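Local coordinates for glycosyl hydrolases family 31 family protein (Aspergillus niger, PDB 6DRU) that releases alpha-linked xylose from the non-reducing terminal glucose of xyloglucan oligosaccharides, acting as a family 31 alpha-xylosidase, at residues A244-D247 against F248-G251; A269-F272 against H273-I277; S529-I532 against D533-E536; I628-L631 against V632-N635. One frame throughout, in Å; residues are numbered along the deposited sequence.

Contact 1: residues A244-D247 against F248-G251; sequences APPD and FSLG
P246 and S249 face each other round the first bend of the short 3-10 segment that leads toward strand 252-254. The serine uses two of its groups on one acceptor: its amide N reaches P246 O at 3.1 Å, while its OG donates to the same P246 O from within the carbonyl plane. With OG held between the backbone N and the carbonyl carbon (chi1 62°), the hydroxyl is folded back over the turn and also lies 3.7 Å from P246 CG.

F248 packs against the same proline, on CB and CG of the pyrrolidine. Its ring is set obliquely to the pyrrolidine, bringing the CE1 corner to 3.5 Å from P246 CG and equally near P246 CB. A step further on, L250 N donates to D247 O at 3.2 Å. The L250 side chain, CG anti to its carbonyl carbon, heads back to the chain entering the turn, where CD2 comes loosely to P245 CG at 4.2 Å. F603 of helix 596-609 touches both P245 and L250, and C463 and V466 touch P246.

Chemically, the bend joins an apolar proline surface to a doubly used carbonyl. P246 O is satisfied by one residue's amide and hydroxyl together, which fixes the S249 rotamer as the chain enters the barrel domain's strand 252-254.

Contact 2: residues A269-F272 against H273-I277; sequences AQNF and HDRNI
D274 OD1 is gripped by two donors from the preceding turn and the adjacent residue. Q270 NE2 reaches it at 3.1 Å on the syn side, about 31° out of the carboxylate plane, with the oxygen lying nearly in the amide plane of Q270. The second donor, H273 ND1, meets D274 OD1 at 3.2 Å nearly along its C-O axis, although the oxygen is tilted from the imidazole plane. Q270 gets there by bending at chi2 (72°), which turns the amide forward along the helix, beside H273; amide and imidazole planes stand 80° apart.

On another flank N271 and R275 run side by side, their amide and guanidinium planes nearly coplanar. N271 OD1 sits at the guanidinium edge, 3.3 Å from R275 NE, in a weak but straight bond. R275 also makes a cation-pi contact with W575, and N271 ND2 turns back to L267 O.

The helix ends in a Schellman motif. N276 takes positive phi, and I277 N closes back on F272 O at 3.0 Å. The same reversal puts I277 CB 4.0 Å from F272 CD1, with I277 O near the plane of the phenyl ring at its edge.

This is the C-terminal end of helix 262-274 in the beta-alpha-beta unit between strands 252-254 and 281-284. F272 faces inward onto Y252 and Q254 of the first strand and meets W575 edge-to-face, while A269, Q270 and H273 touch L315 of the neighbouring helix 305-316.

Contact 3: residues S529-I532 against D533-E536; sequences SGNI and DTPE
N531 carries its CG anti to the backbone N (chi1 -161°), and T534 has OG1 between its own N and carbonyl carbon (chi1 66°). These two settings swing the amide of N531 toward the following residues and bring both branches of the threonine back against it. T534 CG2 lies 3.5 Å from N531 CG, the two side chains crossing at about a right angle, while T534 OG1 donates to N531 O at 3.0 Å. T534 N reaches the same N531 O at 3.2 Å, so this one oxygen holds both the amide and the hydroxyl of T534.

The second of these bonds closes a type I beta turn from N531 to T534. Inside it sits an Asx turn, in which D533 N donates to N531 OD1 at 3.1 Å with the donor tilted 18° from the amide carbonyl plane. N531 OD1 is also 3.5 Å from D533 CB. T534 is then the N-cap of helix 535-548, its OG1 making a weak bond to Y537 N.

The carboxylate of D533 is held by the neighbouring loop, OD2 accepting from the backbone N of both Y563 and F564. I532 and G530 hydrogen-bond through their backbones to T561, tying the turn to that same loop. T534 also touches a bound beta-D-glucopyranose.

Contact 4: residues I628-L631 against V632-N635; sequences ISQL and VSSN
S633 and S634 turn their hydroxyls toward the same backbone oxygen, that of Q630, from different directions. S633 OG donates to Q630 O at 3.1 Å with the C=O...donor angle near 120°, whereas S634 OG comes in at 3.0 Å more nearly from the front (137°). Both have OG between the backbone N and the carbonyl carbon, which folds each hydroxyl over the helix rather than out from it. S634 N adds a third bond to Q630 O, the regular helical one. The Q630 side chain leads away at first but bends at chi2, leaving its amide alongside S634 without a bond, with OE1 3.8 Å from S634 OG.

On another face of helix 628-633, I628 and V632 are set obliquely one turn apart and touch through their CG2 methyls at 4.1 Å. V632 N bonds to I628 O at 3.0 Å, and V632 CG2 packs at 3.3 Å over that same oxygen. S633 N bonds only weakly to S629 O, which also accepts from Q148 NE2.

N635 ends the helix in a Schellman motif with positive phi; its OD1 accepts from N161 N. Q630 O thus takes the regular helical N-H of S634 and two serine hydroxyls besides, so that both hydroxyls find an acceptor within the last turn of the helix.

Contacts 1, 2 and 3 all belong to the TIM-barrel domain, while contact 4 lies in the C-terminal family domain. They follow in series and nowhere touch. Contacts 1 and 2 flank strand 252-254, just before it and at the end of the helix after it, with centres about 21 Å apart; contacts 2 and 3 are about 24 Å apart between centres. Contact 4 stands off, some 46 Å from contact 2 between centres. None forms part of the xylose pocket of D395 and D487. Other sugars lie near three of the contacts: the T534 side chain is about 4 Å from a bound glucose, while the side chains of N635 and H273 lie about 6 and 7 Å from N-acetylglucosamine units.

Contact 1: residues A244-D247 against F248-G251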
loop_
_atom_site.group_PDB
_atom_site.type_symbol
_atom_site.label_atom_id
_atom_site.label_comp_id
_atom_site.label_asym_id
_atom_site.label_seq_id
_atom_site.Cartn_x
_atom_site.Cartn_y
_atom_site.Cartn_z
ATOM N N ALA A 244 -20.501 -18.629 -36.876
ATOM C CA ALA A 244 -19.935 -19.275 -38.052
ATOM C C ALA A 244 -19.112 -18.270 -38.855
ATOM O O ALA A 244 -19.550 -17.135 -39.065
ATOM C CB ALA A 244 -21.035 -19.858 -38.933
ATOM N N PRO A 245 -17.920 -18.664 -39.313
ATOM C CA PRO A 245 -17.054 -17.706 -39.993
ATOM C C PRO A 245 -17.569 -17.412 -41.400
ATOM O O PRO A 245 -18.267 -18.240 -41.998
ATOM C CB PRO A 245 -15.696 -18.429 -40.036
ATOM C CG PRO A 245 -16.069 -19.867 -40.087
ATOM C CD PRO A 245 -17.307 -20.000 -39.228
ATOM N N PRO A 246 -17.249 -16.238 -41.939
ATOM C CA PRO A 246 -17.582 -15.979 -43.347
ATOM C C PRO A 246 -16.766 -16.879 -44.257
ATOM O O PRO A 246 -15.607 -17.187 -43.974
ATOM C CB PRO A 246 -17.212 -14.504 -43.531
ATOM C CG PRO A 246 -16.181 -14.248 -42.494
ATOM C CD PRO A 246 -16.546 -15.108 -41.319
ATOM N N ASP A 247 -17.391 -17.307 -45.358
ATOM C CA ASP A 247 -16.780 -18.323 -46.210
ATOM C C ASP A 247 -15.446 -17.864 -46.784
ATOM O O ASP A 247 -14.530 -18.679 -46.946
ATOM C CB ASP A 247 -17.737 -18.705 -47.342
ATOM C CG ASP A 247 -18.950 -19.474 -46.847
ATOM O OD1 ASP A 247 -18.843 -20.152 -45.803
ATOM O OD2 ASP A 247 -20.010 -19.403 -47.505
ATOM N N PHE A 248 -15.306 -16.568 -47.078
ATOM C CA PHE A 248 -14.076 -16.089 -47.700
ATOM C C PHE A 248 -12.875 -16.233 -46.772
ATOM O O PHE A 248 -11.752 -16.436 -47.245
ATOM C CB PHE A 248 -14.236 -14.633 -48.143
ATOM C CG PHE A 248 -14.050 -13.635 -47.037
ATOM C CD1 PHE A 248 -15.093 -13.324 -46.181
ATOM C CD2 PHE A 248 -12.834 -12.996 -46.860
ATOM C CE1 PHE A 248 -14.923 -12.402 -45.165
ATOM C CE2 PHE A 248 -12.660 -12.077 -45.847
ATOM C CZ PHE A 248 -13.705 -11.779 -44.997
ATOM N N SER A 249 -13.091 -16.149 -45.457
ATOM C CA SER A 249 -11.989 -16.237 -44.504
ATOM C C SER A 249 -11.348 -17.619 -44.457
ATOM O O SER A 249 -10.263 -17.758 -43.883
ATOM C CB SER A 249 -12.475 -15.846 -43.107
ATOM O OG SER A 249 -13.489 -16.726 -42.654
ATOM N N LEU A 250 -11.980 -18.636 -45.041
ATOM C CA LEU A 250 -11.427 -19.984 -45.031
ATOM C C LEU A 250 -10.421 -20.226 -46.149
ATOM O O LEU A 250 -9.901 -21.343 -46.262
ATOM C CB LEU A 250 -12.559 -21.010 -45.124
ATOM C CG LEU A 250 -13.633 -20.925 -44.038
ATOM C CD1 LEU A 250 -14.740 -21.936 -44.300
ATOM C CD2 LEU A 250 -13.016 -21.140 -42.665
ATOM N N GLY A 251 -10.128 -19.221 -46.962
ATOM C CA GLY A 251 -9.224 -19.359 -48.085
ATOM C C GLY A 251 -7.791 -19.022 -47.740
ATOM O O GLY A 251 -7.327 -19.235 -46.615
#

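Contact 2: residues A269-F272 against H273-I277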
loop_
_atom_site.group_PDB
_atom_site.type_symbol
_atom_site.label_atom_id
_atom_site.label_comp_id
_atom_site.label_asym_id
_atom_site.label_seq_id
_atom_site.Cartn_x
_atom_site.Cartn_y
_atom_site.Cartn_z
ATOM N N ALA A 269 -2.520 -7.377 -56.151
ATOM C CA ALA A 269 -3.739 -7.978 -56.683
ATOM C C ALA A 269 -3.611 -8.256 -58.175
ATOM O O ALA A 269 -4.142 -9.255 -58.674
ATOM C CB ALA A 269 -4.937 -7.069 -56.405
ATOM N N GLN A 270 -2.917 -7.379 -58.905
ATOM C CA GLN A 270 -2.677 -7.625 -60.323
ATOM C C GLN A 270 -1.828 -8.870 -60.537
ATOM O O GLN A 270 -2.023 -9.592 -61.522
ATOM C CB GLN A 270 -2.011 -6.406 -60.961
ATOM C CG GLN A 270 -2.077 -6.385 -62.479
ATOM C CD GLN A 270 -3.469 -6.081 -62.998
ATOM O OE1 GLN A 270 -3.981 -4.975 -62.821
ATOM N NE2 GLN A 270 -4.090 -7.063 -63.641
ATOM N N ASN A 271 -0.886 -9.141 -59.632
ATOM C CA ASN A 271 -0.035 -10.318 -59.777
ATOM C C ASN A 271 -0.828 -11.602 -59.560
ATOM O O ASN A 271 -0.692 -12.561 -60.329
ATOM C CB ASN A 271 1.139 -10.238 -58.804
ATOM C CG ASN A 271 2.431 -9.852 -59.487
ATOM O OD1 ASN A 271 3.209 -10.713 -59.898
ATOM N ND2 ASN A 271 2.669 -8.552 -59.614
ATOM N N PHE A 272 -1.650 -11.647 -58.508
ATOM C CA PHE A 272 -2.498 -12.815 -58.287
ATOM C C PHE A 272 -3.441 -13.037 -59.461
ATOM O O PHE A 272 -3.697 -14.180 -59.857
ATOM C CB PHE A 272 -3.289 -12.658 -56.989
ATOM C CG PHE A 272 -2.507 -13.003 -55.756
ATOM C CD1 PHE A 272 -2.381 -14.319 -55.346
ATOM C CD2 PHE A 272 -1.900 -12.011 -55.005
ATOM C CE1 PHE A 272 -1.663 -14.641 -54.211
ATOM C CE2 PHE A 272 -1.180 -12.327 -53.869
ATOM C CZ PHE A 272 -1.062 -13.643 -53.471
ATOM N N HIS A 273 -3.957 -11.950 -60.038
ATOM C CA HIS A 273 -4.893 -12.067 -61.150
ATOM C C HIS A 273 -4.193 -12.558 -62.411
ATOM O O HIS A 273 -4.674 -13.479 -63.081
ATOM C CB HIS A 273 -5.574 -10.721 -61.401
ATOM C CG HIS A 273 -6.416 -10.693 -62.638
ATOM N ND1 HIS A 273 -6.014 -10.064 -63.796
ATOM C CD2 HIS A 273 -7.638 -11.217 -62.899
ATOM C CE1 HIS A 273 -6.951 -10.201 -64.717
ATOM N NE2 HIS A 273 -7.947 -10.896 -64.198
ATOM N N ASP A 274 -3.054 -11.951 -62.752
ATOM C CA ASP A 274 -2.358 -12.328 -63.978
ATOM C C ASP A 274 -1.844 -13.762 -63.906
ATOM O O ASP A 274 -1.873 -14.487 -64.907
ATOM C CB ASP A 274 -1.210 -11.355 -64.250
ATOM C CG ASP A 274 -1.692 -9.945 -64.551
ATOM O OD1 ASP A 274 -2.920 -9.744 -64.669
ATOM O OD2 ASP A 274 -0.839 -9.039 -64.676
ATOM N N ARG A 275 -1.378 -14.190 -62.734
ATOM C CA ARG A 275 -0.875 -15.548 -62.560
ATOM C C ARG A 275 -1.978 -16.556 -62.274
ATOM O O ARG A 275 -1.685 -17.753 -62.174
ATOM C CB ARG A 275 0.153 -15.594 -61.427
ATOM C CG ARG A 275 1.397 -14.758 -61.662
ATOM C CD ARG A 275 2.280 -14.772 -60.427
ATOM N NE ARG A 275 3.465 -13.935 -60.577
ATOM C CZ ARG A 275 4.690 -14.411 -60.776
ATOM N NH1 ARG A 275 4.887 -15.720 -60.845
ATOM N NH2 ARG A 275 5.717 -13.581 -60.900
ATOM N N ASN A 276 -3.226 -16.104 -62.140
ATOM C CA ASN A 276 -4.369 -16.981 -61.879
ATOM C C ASN A 276 -4.179 -17.790 -60.594
ATOM O O ASN A 276 -4.512 -18.976 -60.527
ATOM C CB ASN A 276 -4.637 -17.905 -63.071
ATOM C CG ASN A 276 -6.103 -18.267 -63.211
ATOM O OD1 ASN A 276 -6.985 -17.453 -62.942
ATOM N ND2 ASN A 276 -6.370 -19.499 -63.632
ATOM N N ILE A 277 -3.643 -17.144 -59.564
ATOM C CA ILE A 277 -3.448 -17.760 -58.253
ATOM C C ILE A 277 -4.517 -17.215 -57.312
ATOM O O ILE A 277 -4.618 -15.988 -57.157
ATOM C CB ILE A 277 -2.041 -17.494 -57.700
ATOM C CG1 ILE A 277 -0.979 -17.999 -58.677
ATOM C CG2 ILE A 277 -1.872 -18.153 -56.340
ATOM C CD1 ILE A 277 0.439 -17.814 -58.185
#

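Contact 3: residues S529-I532 against D533-E536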
loop_
_atom_site.group_PDB
_atom_site.type_symbol
_atom_site.label_atom_id
_atom_site.label_comp_id
_atom_site.label_asym_id
_atom_site.label_seq_id
_atom_site.Cartn_x
_atom_site.Cartn_y
_atom_site.Cartn_z
ATOM N N SER A 529 18.218 -17.380 -41.316
ATOM C CA SER A 529 16.868 -17.219 -40.790
ATOM C C SER A 529 16.128 -16.096 -41.506
ATOM O O SER A 529 16.596 -14.954 -41.547
ATOM C CB SER A 529 16.926 -16.943 -39.288
ATOM O OG SER A 529 15.629 -16.741 -38.753
ATOM N N GLY A 530 14.971 -16.431 -42.074
ATOM C CA GLY A 530 14.104 -15.463 -42.707
ATOM C C GLY A 530 14.531 -14.988 -44.077
ATOM O O GLY A 530 13.838 -14.146 -44.661
ATOM N N ASN A 531 15.642 -15.491 -44.611
ATOM C CA ASN A 531 16.144 -15.049 -45.909
ATOM C C ASN A 531 15.454 -15.851 -47.007
ATOM O O ASN A 531 15.754 -17.032 -47.207
ATOM C CB ASN A 531 17.661 -15.194 -45.981
ATOM C CG ASN A 531 18.272 -14.352 -47.082
ATOM O OD1 ASN A 531 17.714 -14.235 -48.174
ATOM N ND2 ASN A 531 19.419 -13.749 -46.796
ATOM N N ILE A 532 14.536 -15.202 -47.730
ATOM C CA ILE A 532 13.758 -15.882 -48.760
ATOM C C ILE A 532 14.590 -16.264 -49.973
ATOM O O ILE A 532 14.094 -16.975 -50.854
ATOM C CB ILE A 532 12.568 -15.007 -49.204
ATOM C CG1 ILE A 532 13.065 -13.686 -49.793
ATOM C CG2 ILE A 532 11.639 -14.737 -48.032
ATOM C CD1 ILE A 532 12.002 -12.922 -50.547
ATOM N N ASP A 533 15.840 -15.809 -50.046
ATOM C CA ASP A 533 16.720 -16.149 -51.152
ATOM C C ASP A 533 17.673 -17.288 -50.824
ATOM O O ASP A 533 18.388 -17.751 -51.719
ATOM C CB ASP A 533 17.525 -14.920 -51.591
ATOM C CG ASP A 533 16.652 -13.840 -52.204
ATOM O OD1 ASP A 533 15.695 -14.185 -52.931
ATOM O OD2 ASP A 533 16.929 -12.645 -51.969
ATOM N N THR A 534 17.706 -17.747 -49.575
ATOM C CA THR A 534 18.574 -18.880 -49.280
ATOM C C THR A 534 17.788 -20.185 -49.361
ATOM O O THR A 534 16.607 -20.223 -48.999
ATOM C CB THR A 534 19.191 -18.749 -47.891
ATOM O OG1 THR A 534 18.160 -18.834 -46.898
ATOM C CG2 THR A 534 19.922 -17.420 -47.755
ATOM N N PRO A 535 18.422 -21.259 -49.840
ATOM C CA PRO A 535 17.733 -22.558 -49.865
ATOM C C PRO A 535 17.380 -23.071 -48.482
ATOM O O PRO A 535 16.412 -23.828 -48.341
ATOM C CB PRO A 535 18.743 -23.478 -50.566
ATOM C CG PRO A 535 19.676 -22.558 -51.288
ATOM C CD PRO A 535 19.762 -21.329 -50.443
ATOM N N GLU A 536 18.137 -22.675 -47.456
ATOM C CA GLU A 536 17.873 -23.158 -46.105
ATOM C C GLU A 536 16.505 -22.699 -45.618
ATOM O O GLU A 536 15.705 -23.503 -45.127
ATOM C CB GLU A 536 18.967 -22.678 -45.150
ATOM C CG GLU A 536 20.330 -23.325 -45.348
ATOM C CD GLU A 536 21.139 -22.678 -46.461
ATOM O OE1 GLU A 536 20.584 -21.838 -47.200
ATOM O OE2 GLU A 536 22.340 -23.002 -46.588
#

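Contact 4: residues I628-L631 against V632-N635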
loop_
_atom_site.group_PDB
_atom_site.type_symbol
_atom_site.label_atom_id
_atom_site.label_comp_id
_atom_site.label_asym_id
_atom_site.label_seq_id
_atom_site.Cartn_x
_atom_site.Cartn_y
_atom_site.Cartn_z
ATOM N N ILE A 628 -1.642 -43.554 -25.174
ATOM C CA ILE A 628 -1.716 -42.111 -25.373
ATOM C C ILE A 628 -1.735 -41.385 -24.038
ATOM O O ILE A 628 -1.200 -40.277 -23.920
ATOM C CB ILE A 628 -2.935 -41.757 -26.247
ATOM C CG1 ILE A 628 -2.601 -41.985 -27.723
ATOM C CG2 ILE A 628 -3.416 -40.329 -25.997
ATOM C CD1 ILE A 628 -3.566 -41.333 -28.686
ATOM N N SER A 629 -2.326 -41.997 -23.008
ATOM C CA SER A 629 -2.358 -41.367 -21.692
ATOM C C SER A 629 -0.958 -41.004 -21.210
ATOM O O SER A 629 -0.753 -39.930 -20.635
ATOM C CB SER A 629 -3.044 -42.286 -20.685
ATOM O OG SER A 629 -3.013 -41.723 -19.383
ATOM N N GLN A 630 0.022 -41.883 -21.437
ATOM C CA GLN A 630 1.371 -41.583 -20.971
ATOM C C GLN A 630 2.100 -40.665 -21.945
ATOM O O GLN A 630 2.923 -39.845 -21.520
ATOM C CB GLN A 630 2.157 -42.880 -20.745
ATOM C CG GLN A 630 3.590 -42.698 -20.222
ATOM C CD GLN A 630 4.658 -42.543 -21.306
ATOM O OE1 GLN A 630 4.361 -42.334 -22.484
ATOM N NE2 GLN A 630 5.918 -42.630 -20.895
ATOM N N LEU A 631 1.818 -40.786 -23.245
ATOM C CA LEU A 631 2.450 -39.913 -24.227
ATOM C C LEU A 631 2.064 -38.453 -24.034
ATOM O O LEU A 631 2.818 -37.564 -24.446
ATOM C CB LEU A 631 2.083 -40.356 -25.645
ATOM C CG LEU A 631 2.676 -41.677 -26.135
ATOM C CD1 LEU A 631 1.944 -42.161 -27.380
ATOM C CD2 LEU A 631 4.161 -41.518 -26.409
ATOM N N VAL A 632 0.913 -38.183 -23.417
ATOM C CA VAL A 632 0.537 -36.804 -23.134
ATOM C C VAL A 632 1.183 -36.319 -21.842
ATOM O O VAL A 632 1.640 -35.173 -21.760
ATOM C CB VAL A 632 -0.996 -36.673 -23.089
ATOM C CG1 VAL A 632 -1.394 -35.262 -22.707
ATOM C CG2 VAL A 632 -1.595 -37.044 -24.434
ATOM N N SER A 633 1.244 -37.176 -20.821
ATOM C CA SER A 633 1.830 -36.764 -19.548
ATOM C C SER A 633 3.304 -36.419 -19.707
ATOM O O SER A 633 3.801 -35.472 -19.084
ATOM C CB SER A 633 1.651 -37.858 -18.496
ATOM O OG SER A 633 2.704 -38.802 -18.562
ATOM N N SER A 634 4.020 -37.169 -20.542
ATOM C CA SER A 634 5.436 -36.929 -20.779
ATOM C C SER A 634 5.683 -35.872 -21.844
ATOM O O SER A 634 6.847 -35.557 -22.121
ATOM C CB SER A 634 6.130 -38.233 -21.183
ATOM O OG SER A 634 5.551 -38.768 -22.361
ATOM N N ASN A 635 4.625 -35.319 -22.434
ATOM C CA ASN A 635 4.732 -34.331 -23.505
ATOM C C ASN A 635 5.606 -34.854 -24.644
ATOM O O ASN A 635 6.533 -34.190 -25.113
ATOM C CB ASN A 635 5.253 -32.998 -22.965
ATOM C CG ASN A 635 4.285 -32.348 -21.990
ATOM O OD1 ASN A 635 3.215 -31.874 -22.376
ATOM N ND2 ASN A 635 4.655 -32.335 -20.714
#